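Local structure of universal stress protein (Mycobacterium smegmatis, 5AHW) at residues V9-S14 and R19-A24; I37-F42 and A65-I70; V116-I121 and V129-A134. The protein binds the second messenger cAMP and, as a universal stress protein, probably takes part in cAMP-linked signalling in mycobacteria. One frame throughout, in Å; residues are numbered along the deposited sequence.

Contact 1 (V9-S14 and R19-A24). With CMP (adenosine-3',5'-cyclic-monophosphate), chain K.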
loop_
_atom_site.group_PDB
_atom_site.type_symbol
_atom_site.label_atom_id
_atom_site.label_comp_id
_atom_site.label_asym_id
_atom_site.label_seq_id
_atom_site.Cartn_x
_atom_site.Cartn_y
_atom_site.Cartn_z
ATOM N N VAL B 9 4.489 -10.514 -1.568
ATOM C CA VAL B 9 5.061 -9.615 -2.544
ATOM C C VAL B 9 5.272 -10.336 -3.841
ATOM O O VAL B 9 5.732 -11.470 -3.874
ATOM C CB VAL B 9 6.352 -8.886 -2.064
ATOM C CG1 VAL B 9 7.546 -9.823 -1.761
ATOM C CG2 VAL B 9 6.763 -7.792 -3.075
ATOM N N GLY B 10 4.882 -9.669 -4.924
ATOM C CA GLY B 10 5.014 -10.185 -6.279
ATOM C C GLY B 10 6.206 -9.572 -6.948
ATOM O O GLY B 10 6.387 -8.364 -6.893
ATOM N N THR B 11 7.079 -10.423 -7.486
ATOM C CA THR B 11 8.167 -9.988 -8.339
ATOM C C THR B 11 8.207 -10.740 -9.669
ATOM O O THR B 11 8.012 -11.942 -9.666
ATOM C CB THR B 11 9.538 -10.125 -7.655
ATOM O OG1 THR B 11 10.577 -9.749 -8.591
ATOM C CG2 THR B 11 9.797 -11.473 -7.166
ATOM N N ASP B 12 8.433 -10.033 -10.785
ATOM C CA ASP B 12 8.740 -10.650 -12.092
ATOM C C ASP B 12 10.243 -10.612 -12.453
ATOM O O ASP B 12 10.620 -10.865 -13.585
ATOM C CB ASP B 12 7.980 -9.993 -13.213
ATOM C CG ASP B 12 8.336 -8.542 -13.337
ATOM O OD1 ASP B 12 8.977 -8.027 -12.378
ATOM O OD2 ASP B 12 7.928 -7.916 -14.325
ATOM N N GLY B 13 11.102 -10.319 -11.495
ATOM C CA GLY B 13 12.515 -10.218 -11.786
ATOM C C GLY B 13 12.985 -8.855 -12.261
ATOM O O GLY B 13 14.184 -8.635 -12.400
ATOM N N SER B 14 12.043 -7.958 -12.550
ATOM C CA SER B 14 12.381 -6.595 -12.922
ATOM C C SER B 14 13.029 -5.842 -11.779
ATOM O O SER B 14 12.662 -6.110 -10.642
ATOM C CB SER B 14 11.139 -5.833 -13.416
ATOM O OG SER B 14 10.223 -5.624 -12.371
ATOM N N ARG B 19 12.527 -3.500 -6.108
ATOM C CA ARG B 19 12.318 -2.401 -5.190
ATOM C C ARG B 19 11.057 -2.649 -4.371
ATOM O O ARG B 19 11.015 -2.227 -3.206
ATOM C CB ARG B 19 12.257 -1.016 -5.882
ATOM C CG ARG B 19 13.595 -0.581 -6.460
ATOM C CD ARG B 19 13.650 0.835 -7.064
ATOM N NE ARG B 19 13.051 0.909 -8.420
ATOM C CZ ARG B 19 13.706 0.997 -9.597
ATOM N NH1 ARG B 19 15.046 1.042 -9.668
ATOM N NH2 ARG B 19 12.989 1.055 -10.726
ATOM N N ALA B 20 10.035 -3.240 -4.983
ATOM C CA ALA B 20 8.856 -3.637 -4.261
ATOM C C ALA B 20 9.189 -4.694 -3.215
ATOM O O ALA B 20 8.643 -4.657 -2.123
ATOM C CB ALA B 20 7.781 -4.190 -5.195
ATOM N N VAL B 21 10.052 -5.647 -3.561
ATOM C CA VAL B 21 10.550 -6.614 -2.594
ATOM C C VAL B 21 11.360 -5.961 -1.404
ATOM O O VAL B 21 11.135 -6.313 -0.231
ATOM C CB VAL B 21 11.413 -7.672 -3.312
ATOM C CG1 VAL B 21 12.029 -8.650 -2.332
ATOM C CG2 VAL B 21 10.556 -8.475 -4.274
ATOM N N ASP B 22 12.291 -5.046 -1.715
ATOM C CA ASP B 22 12.993 -4.304 -0.674
ATOM C C ASP B 22 11.960 -3.796 0.322
ATOM O O ASP B 22 12.102 -4.075 1.518
ATOM C CB ASP B 22 13.746 -3.102 -1.183
ATOM C CG ASP B 22 14.889 -3.464 -2.001
ATOM O OD1 ASP B 22 15.282 -4.632 -1.949
ATOM O OD2 ASP B 22 15.380 -2.608 -2.779
ATOM N N ARG B 23 10.920 -3.094 -0.163
ATOM C CA ARG B 23 9.940 -2.501 0.725
ATOM C C ARG B 23 9.129 -3.547 1.475
ATOM O O ARG B 23 8.907 -3.415 2.684
ATOM C CB ARG B 23 9.047 -1.540 -0.005
ATOM C CG ARG B 23 8.413 -0.506 0.878
ATOM C CD ARG B 23 9.463 0.516 1.375
ATOM N NE ARG B 23 9.609 1.635 0.401
ATOM C CZ ARG B 23 10.300 2.743 0.645
ATOM N NH1 ARG B 23 10.983 2.866 1.792
ATOM N NH2 ARG B 23 10.343 3.729 -0.254
ATOM N N ALA B 24 8.676 -4.605 0.800
ATOM C CA ALA B 24 7.946 -5.610 1.522
ATOM C C ALA B 24 8.830 -6.221 2.577
ATOM O O ALA B 24 8.353 -6.539 3.603
ATOM C CB ALA B 24 7.416 -6.686 0.603
HETATM P P CMP K . 6.864 -3.503 -10.695
HETATM O O1P CMP K . 7.633 -2.472 -9.878
HETATM O O2P CMP K . 7.685 -3.999 -11.793
HETATM O "O5'" CMP K . 5.427 -3.035 -11.152
HETATM C "C5'" CMP K . 4.327 -3.906 -11.514
HETATM C "C4'" CMP K . 4.296 -5.003 -10.488
HETATM O "O4'" CMP K . 3.397 -6.054 -10.796
HETATM C "C3'" CMP K . 5.594 -5.696 -10.308
HETATM O "O3'" CMP K . 6.516 -4.775 -9.744
HETATM C "C2'" CMP K . 5.196 -6.917 -9.467
HETATM O "O2'" CMP K . 4.981 -6.620 -8.080
HETATM C "C1'" CMP K . 3.848 -7.241 -10.133
HETATM N N9 CMP K . 4.109 -8.308 -11.129
HETATM C C8 CMP K . 4.251 -8.167 -12.460
HETATM N N7 CMP K . 4.551 -9.339 -13.039
HETATM C C5 CMP K . 4.587 -10.244 -12.089
HETATM C C6 CMP K . 4.805 -11.700 -12.010
HETATM N N6 CMP K . 5.052 -12.384 -13.117
HETATM N N1 CMP K . 4.759 -12.295 -10.810
HETATM C C2 CMP K . 4.514 -11.623 -9.679
HETATM N N3 CMP K . 4.318 -10.288 -9.666
HETATM C C4 CMP K . 4.336 -9.571 -10.819
#
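V9 on strand 6-10 packs against V21 and A24 on helix 15-31. The two segments open the first beta-alpha-beta unit of the universal stress protein fold, a nucleotide-binding alpha/beta fold of the HUP clan. V9 points at the helix, and its CB lies 3.6 Å from the CB of A24. Its CG2 stands anti to the backbone N, which turns this methyl to the helix backbone, 3.8 Å from the O of A20. The same methyl meets CG2 of V21 at 4.0 Å, the two valines crossing at about a right angle. The side-chain packing here is buried and apolar, with no hydrogen bond between the segments.

G10 ends the strand and lies close beside the base. Its O accepts a short hydrogen bond of 2.5 Å from the ribose O2' of cAMP. T11 turns back to the helix and sets its CB on CG2 of V21. Its OG1 accepts the N-H of G13, an ST turn, and also bonds S17. D12 lays its CB against the adenine, 3.5 Å from N7. Its OD1 accepts the N-H of S14 from above the carboxylate plane, an Asx turn. G13 has a positive phi of 87°, which suits a residue without a side chain. S14 is the N-cap of helix 15-31, and S16 in the first turn binds cAMP. The phosphate lies near this helix start, whose dipole probably favours the negative charge. S14 OG is 3.1 Å from the phosphate O2P.

Contact 2 (I37-F42 and A65-I70). With CMP (adenosine-3',5'-cyclic-monophosphate), chain K.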
loop_
_atom_site.group_PDB
_atom_site.type_symbol
_atom_site.label_atom_id
_atom_site.label_comp_id
_atom_site.label_asym_id
_atom_site.label_seq_id
_atom_site.Cartn_x
_atom_site.Cartn_y
_atom_site.Cartn_z
ATOM N N ILE B 37 7.468 -14.383 -1.080
ATOM C CA ILE B 37 7.798 -13.804 -2.363
ATOM C C ILE B 37 7.200 -14.713 -3.433
ATOM O O ILE B 37 7.509 -15.918 -3.485
ATOM C CB ILE B 37 9.333 -13.688 -2.544
ATOM C CG1 ILE B 37 9.978 -12.974 -1.347
ATOM C CG2 ILE B 37 9.683 -12.985 -3.872
ATOM C CD1 ILE B 37 11.489 -12.808 -1.428
ATOM N N ALA B 38 6.370 -14.148 -4.293
ATOM C CA ALA B 38 5.724 -14.900 -5.360
ATOM C C ALA B 38 6.108 -14.419 -6.764
ATOM O O ALA B 38 6.225 -13.218 -7.017
ATOM C CB ALA B 38 4.205 -14.854 -5.180
ATOM N N THR B 39 6.336 -15.361 -7.663
ATOM C CA THR B 39 6.610 -15.051 -9.036
ATOM C C THR B 39 5.675 -15.908 -9.883
ATOM O O THR B 39 5.707 -17.186 -9.837
ATOM C CB THR B 39 8.057 -15.363 -9.424
ATOM O OG1 THR B 39 8.936 -14.516 -8.694
ATOM C CG2 THR B 39 8.293 -15.134 -10.894
ATOM N N ALA B 40 4.828 -15.226 -10.642
ATOM C CA ALA B 40 3.870 -15.941 -11.495
ATOM C C ALA B 40 4.527 -16.157 -12.824
ATOM O O ALA B 40 5.218 -15.270 -13.315
ATOM C CB ALA B 40 2.603 -15.131 -11.696
ATOM N N TYR B 41 4.303 -17.298 -13.431
ATOM C CA TYR B 41 4.818 -17.541 -14.778
ATOM C C TYR B 41 3.958 -18.618 -15.525
ATOM O O TYR B 41 3.335 -19.441 -14.893
ATOM C CB TYR B 41 6.296 -17.981 -14.702
ATOM C CG TYR B 41 6.458 -19.366 -14.175
ATOM C CD1 TYR B 41 6.330 -19.639 -12.837
ATOM C CD2 TYR B 41 6.698 -20.423 -15.026
ATOM C CE1 TYR B 41 6.438 -20.932 -12.352
ATOM C CE2 TYR B 41 6.801 -21.736 -14.557
ATOM C CZ TYR B 41 6.683 -21.984 -13.222
ATOM O OH TYR B 41 6.815 -23.286 -12.767
ATOM N N PHE B 42 3.913 -18.534 -16.860
ATOM C CA PHE B 42 3.360 -19.596 -17.762
ATOM C C PHE B 42 4.554 -20.443 -18.280
ATOM O O PHE B 42 5.343 -19.951 -19.070
ATOM C CB PHE B 42 2.678 -18.971 -18.988
ATOM C CG PHE B 42 1.704 -17.807 -18.717
ATOM C CD1 PHE B 42 0.453 -18.028 -18.132
ATOM C CD2 PHE B 42 1.981 -16.513 -19.211
ATOM C CE1 PHE B 42 -0.463 -16.996 -18.001
ATOM C CE2 PHE B 42 1.065 -15.439 -19.050
ATOM C CZ PHE B 42 -0.162 -15.692 -18.448
ATOM N N ALA B 65 14.335 -22.575 -15.013
ATOM C CA ALA B 65 15.515 -22.102 -14.283
ATOM C C ALA B 65 15.465 -20.578 -13.932
ATOM O O ALA B 65 15.726 -20.209 -12.782
ATOM C CB ALA B 65 16.792 -22.467 -15.061
ATOM N N PRO B 66 15.072 -19.693 -14.884
ATOM C CA PRO B 66 15.030 -18.261 -14.492
ATOM C C PRO B 66 14.023 -17.924 -13.406
ATOM O O PRO B 66 14.248 -16.960 -12.699
ATOM C CB PRO B 66 14.677 -17.525 -15.772
ATOM C CG PRO B 66 14.050 -18.558 -16.651
ATOM C CD PRO B 66 14.673 -19.888 -16.294
ATOM N N ILE B 67 12.950 -18.697 -13.234
ATOM C CA ILE B 67 12.001 -18.354 -12.170
ATOM C C ILE B 67 12.670 -18.522 -10.836
ATOM O O ILE B 67 12.529 -17.680 -9.968
ATOM C CB ILE B 67 10.668 -19.145 -12.193
ATOM C CG1 ILE B 67 9.973 -18.992 -13.529
ATOM C CG2 ILE B 67 9.696 -18.649 -11.117
ATOM C CD1 ILE B 67 9.765 -17.572 -13.976
ATOM N N TYR B 68 13.476 -19.545 -10.682
ATOM C CA TYR B 68 14.176 -19.714 -9.391
ATOM C C TYR B 68 15.333 -18.716 -9.253
ATOM O O TYR B 68 15.685 -18.317 -8.156
ATOM C CB TYR B 68 14.600 -21.165 -9.147
ATOM C CG TYR B 68 13.411 -22.113 -8.815
ATOM C CD1 TYR B 68 12.465 -22.422 -9.789
ATOM C CD2 TYR B 68 13.248 -22.678 -7.556
ATOM C CE1 TYR B 68 11.389 -23.235 -9.523
ATOM C CE2 TYR B 68 12.170 -23.495 -7.282
ATOM C CZ TYR B 68 11.230 -23.782 -8.268
ATOM O OH TYR B 68 10.128 -24.649 -8.071
ATOM N N ALA B 69 15.922 -18.277 -10.346
ATOM C CA ALA B 69 16.926 -17.197 -10.232
ATOM C C ALA B 69 16.286 -15.897 -9.677
ATOM O O ALA B 69 16.791 -15.284 -8.759
ATOM C CB ALA B 69 17.611 -16.955 -11.564
ATOM N N ILE B 70 15.126 -15.547 -10.214
ATOM C CA ILE B 70 14.298 -14.438 -9.716
ATOM C C ILE B 70 13.966 -14.626 -8.242
ATOM O O ILE B 70 14.038 -13.662 -7.457
ATOM C CB ILE B 70 12.966 -14.334 -10.501
ATOM C CG1 ILE B 70 13.272 -13.873 -11.902
ATOM C CG2 ILE B 70 11.972 -13.387 -9.841
ATOM C CD1 ILE B 70 12.143 -14.059 -12.922
HETATM P P CMP K . 6.864 -3.503 -10.695
HETATM O O1P CMP K . 7.633 -2.472 -9.878
HETATM O O2P CMP K . 7.685 -3.999 -11.793
HETATM O "O5'" CMP K . 5.427 -3.035 -11.152
HETATM C "C5'" CMP K . 4.327 -3.906 -11.514
HETATM C "C4'" CMP K . 4.296 -5.003 -10.488
HETATM O "O4'" CMP K . 3.397 -6.054 -10.796
HETATM C "C3'" CMP K . 5.594 -5.696 -10.308
HETATM O "O3'" CMP K . 6.516 -4.775 -9.744
HETATM C "C2'" CMP K . 5.196 -6.917 -9.467
HETATM O "O2'" CMP K . 4.981 -6.620 -8.080
HETATM C "C1'" CMP K . 3.848 -7.241 -10.133
HETATM N N9 CMP K . 4.109 -8.308 -11.129
HETATM C C8 CMP K . 4.251 -8.167 -12.460
HETATM N N7 CMP K . 4.551 -9.339 -13.039
HETATM C C5 CMP K . 4.587 -10.244 -12.089
HETATM C C6 CMP K . 4.805 -11.700 -12.010
HETATM N N6 CMP K . 5.052 -12.384 -13.117
HETATM N N1 CMP K . 4.759 -12.295 -10.810
HETATM C C2 CMP K . 4.514 -11.623 -9.679
HETATM N N3 CMP K . 4.318 -10.288 -9.666
HETATM C C4 CMP K . 4.336 -9.571 -10.819
#
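I67 of helix 65-80 fits between T39 and Y41 of strand 34-41 and carries most of this contact. The strand and helix segments run nearly antiparallel, at 156°, with axes 9.2 Å apart. From CB, which points at the strand, I67 splits into two branches. CG2, anti to the backbone N, reaches the methyl CG2 of T39 at 3.8 Å and also nears CD1 of the Y41 ring. CG1, beside the backbone N, sits over one face of that ring. It is 3.8 Å from the centroid and 19° off the ring normal, a CH-pi contact. The tip, CD1, ends against CB of Y41 at 3.6 Å. One turn on, CG2 of I70 touches OG1 of T39 at 3.4 Å. That hydroxyl is hydrogen-bonded to the O of T11, so its polar need is met beside the methyl.

A40, between T39 and Y41 in the strand, points away from the helix. Its N donates to adenine N1 almost straight, at 173°, and its O accepts from N6 at 2.9 Å. The helix covers one face of the strand, while the main-chain N and O of A40 bind the adenine edge, as expected of the adenine site in a universal stress protein fold.

Contact 3 (V116-I121 and V129-A134). With CMP (adenosine-3',5'-cyclic-monophosphate), chain K.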
loop_
_atom_site.group_PDB
_atom_site.type_symbol
_atom_site.label_atom_id
_atom_site.label_comp_id
_atom_site.label_asym_id
_atom_site.label_seq_id
_atom_site.Cartn_x
_atom_site.Cartn_y
_atom_site.Cartn_z
ATOM N N VAL B 116 4.373 -0.274 -11.907
ATOM C CA VAL B 116 4.632 -0.206 -13.341
ATOM C C VAL B 116 3.334 -0.498 -14.005
ATOM O O VAL B 116 2.681 -1.462 -13.689
ATOM C CB VAL B 116 5.722 -1.196 -13.766
ATOM C CG1 VAL B 116 5.841 -1.310 -15.279
ATOM C CG2 VAL B 116 7.048 -0.768 -13.144
ATOM N N GLY B 117 2.932 0.364 -14.922
ATOM C CA GLY B 117 1.731 0.136 -15.709
ATOM C C GLY B 117 0.527 0.962 -15.289
ATOM O O GLY B 117 -0.414 1.154 -16.095
ATOM N N LEU B 118 0.577 1.558 -14.087
ATOM C CA LEU B 118 -0.568 2.261 -13.594
ATOM C C LEU B 118 -0.865 3.543 -14.308
ATOM O O LEU B 118 -1.954 4.089 -14.188
ATOM C CB LEU B 118 -0.290 2.707 -12.130
ATOM C CG LEU B 118 -0.598 1.859 -10.959
ATOM C CD1 LEU B 118 -0.501 2.765 -9.732
ATOM C CD2 LEU B 118 -1.975 1.213 -11.146
ATOM N N SER B 119 0.109 4.147 -14.943
ATOM C CA SER B 119 -0.181 5.436 -15.460
ATOM C C SER B 119 -0.478 5.474 -16.996
ATOM O O SER B 119 -0.875 6.535 -17.477
ATOM C CB SER B 119 1.025 6.372 -15.167
ATOM O OG SER B 119 2.137 5.877 -15.935
ATOM N N THR B 120 -0.199 4.409 -17.762
ATOM C CA THR B 120 -0.428 4.475 -19.198
ATOM C C THR B 120 -1.925 4.410 -19.485
ATOM O O THR B 120 -2.712 3.800 -18.703
ATOM C CB THR B 120 0.269 3.375 -19.996
ATOM O OG1 THR B 120 -0.274 2.081 -19.632
ATOM C CG2 THR B 120 1.732 3.444 -19.816
ATOM N N ILE B 121 -2.337 5.013 -20.608
ATOM C CA ILE B 121 -3.748 4.986 -20.950
ATOM C C ILE B 121 -4.173 3.550 -21.274
ATOM O O ILE B 121 -5.231 3.103 -20.880
ATOM C CB ILE B 121 -4.116 5.958 -22.052
ATOM C CG1 ILE B 121 -3.741 7.385 -21.642
ATOM C CG2 ILE B 121 -5.612 5.925 -22.274
ATOM C CD1 ILE B 121 -4.382 7.874 -20.322
ATOM N N VAL B 129 -1.162 -5.117 -13.831
ATOM C CA VAL B 129 -1.051 -5.897 -12.610
ATOM C C VAL B 129 -1.329 -5.122 -11.325
ATOM O O VAL B 129 -2.153 -5.519 -10.571
ATOM C CB VAL B 129 0.306 -6.589 -12.537
ATOM C CG1 VAL B 129 0.349 -7.486 -11.302
ATOM C CG2 VAL B 129 0.524 -7.395 -13.820
ATOM N N PRO B 130 -0.724 -3.940 -11.121
ATOM C CA PRO B 130 -1.105 -3.279 -9.876
ATOM C C PRO B 130 -2.560 -2.834 -9.787
ATOM O O PRO B 130 -3.128 -2.928 -8.725
ATOM C CB PRO B 130 -0.207 -2.040 -9.820
ATOM C CG PRO B 130 0.553 -2.013 -11.093
ATOM C CD PRO B 130 0.535 -3.393 -11.655
ATOM N N ALA B 131 -3.122 -2.236 -10.841
ATOM C CA ALA B 131 -4.483 -1.781 -10.786
ATOM C C ALA B 131 -5.453 -2.958 -10.592
ATOM O O ALA B 131 -6.430 -2.848 -9.843
ATOM C CB ALA B 131 -4.815 -1.073 -12.050
ATOM N N ASN B 132 -5.207 -4.081 -11.277
ATOM C CA ASN B 132 -6.177 -5.166 -11.228
ATOM C C ASN B 132 -6.042 -5.865 -9.879
ATOM O O ASN B 132 -7.020 -6.345 -9.308
ATOM C CB ASN B 132 -5.971 -6.188 -12.362
ATOM C CG ASN B 132 -6.236 -5.657 -13.762
ATOM O OD1 ASN B 132 -6.509 -4.486 -14.015
ATOM N ND2 ASN B 132 -6.239 -6.585 -14.702
ATOM N N VAL B 133 -4.827 -5.979 -9.393
ATOM C CA VAL B 133 -4.630 -6.482 -8.034
ATOM C C VAL B 133 -5.368 -5.633 -6.987
ATOM O O VAL B 133 -6.059 -6.152 -6.095
ATOM C CB VAL B 133 -3.119 -6.565 -7.712
ATOM C CG1 VAL B 133 -2.856 -6.779 -6.255
ATOM C CG2 VAL B 133 -2.493 -7.734 -8.417
ATOM N N ALA B 134 -5.236 -4.316 -7.130
ATOM C CA ALA B 134 -5.894 -3.392 -6.184
ATOM C C ALA B 134 -7.377 -3.599 -6.301
ATOM O O ALA B 134 -8.071 -3.650 -5.285
ATOM C CB ALA B 134 -5.514 -1.920 -6.504
HETATM P P CMP K . 6.864 -3.503 -10.695
HETATM O O1P CMP K . 7.633 -2.472 -9.878
HETATM O O2P CMP K . 7.685 -3.999 -11.793
HETATM O "O5'" CMP K . 5.427 -3.035 -11.152
HETATM C "C5'" CMP K . 4.327 -3.906 -11.514
HETATM C "C4'" CMP K . 4.296 -5.003 -10.488
HETATM O "O4'" CMP K . 3.397 -6.054 -10.796
HETATM C "C3'" CMP K . 5.594 -5.696 -10.308
HETATM O "O3'" CMP K . 6.516 -4.775 -9.744
HETATM C "C2'" CMP K . 5.196 -6.917 -9.467
HETATM O "O2'" CMP K . 4.981 -6.620 -8.080
HETATM C "C1'" CMP K . 3.848 -7.241 -10.133
HETATM N N9 CMP K . 4.109 -8.308 -11.129
HETATM C C8 CMP K . 4.251 -8.167 -12.460
HETATM N N7 CMP K . 4.551 -9.339 -13.039
HETATM C C5 CMP K . 4.587 -10.244 -12.089
HETATM C C6 CMP K . 4.805 -11.700 -12.010
HETATM N N6 CMP K . 5.052 -12.384 -13.117
HETATM N N1 CMP K . 4.759 -12.295 -10.810
HETATM C C2 CMP K . 4.514 -11.623 -9.679
HETATM N N3 CMP K . 4.318 -10.288 -9.666
HETATM C C4 CMP K . 4.336 -9.571 -10.819
#
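In V116 a chi1 of 170° sets CG1 anti to the backbone N and leaves CG2 beside that N, by the cyclic phosphate, while the O of V116 meets P130. CG2 comes 3.4 Å from O5' and also nears O2P. V129 has CG1 anti to the backbone N (chi1 -176°), and this methyl lies 3.4 Å from the ribose O4'. It also touches C1', while CG2 of the same valine lies near C8 of the base. V116 thus lines the phosphate side and V129 the ribose and base.

The loop 116-121 and helix 129-136 share no hydrogen bond. The O of V116 rests on the proline ring, 3.4 Å from CG of P130, with CD almost as near. The first bond of the L118 side chain does not point at the helix, but its end comes nearer. Its CD2 is 3.6 Å from the N of A131 and 3.8 Å from CB of A131. The same methyl also covers CB of P130. The N of A131 is hydrogen-bonded to OG of S128, and the L118 methyl packs beside it. L118 also packs on A134 of the second subunit, which ties the loop to the dimer interface.

One polar bond reaches the ligand here: the N of V116 donates to O5' at 3.1 Å, with a bent angle of 145°. G117 follows with a positive phi, at the turn of the loop. A glycine-rich loop after strand 110-114, closing over the ribose and phosphate, is consistent with the Walker A-like ATP-binding motif of universal stress proteins.

Contact 1 is the most central and is buried. Contacts 2 and 3 are partly buried, and contact 3 lies farthest from the chain centre. Contacts 1 and 2 share the parallel sheet, on neighbouring strands 6-10 and 34-41, and they touch directly. The O of V9 probably bonds the N of A38. Contact 3 touches neither. It packs on the second subunit through L118 and A134, while contact 1 reaches that subunit through R23. Contact 1 meets base, ribose and phosphate of cAMP, contact 2 the adenine edge, contact 3 the ribose and phosphate, with V129 also near the base. Aliphatic packing joins the segments in each, with an aromatic face added in contact 2 and a proline ring in contact 3.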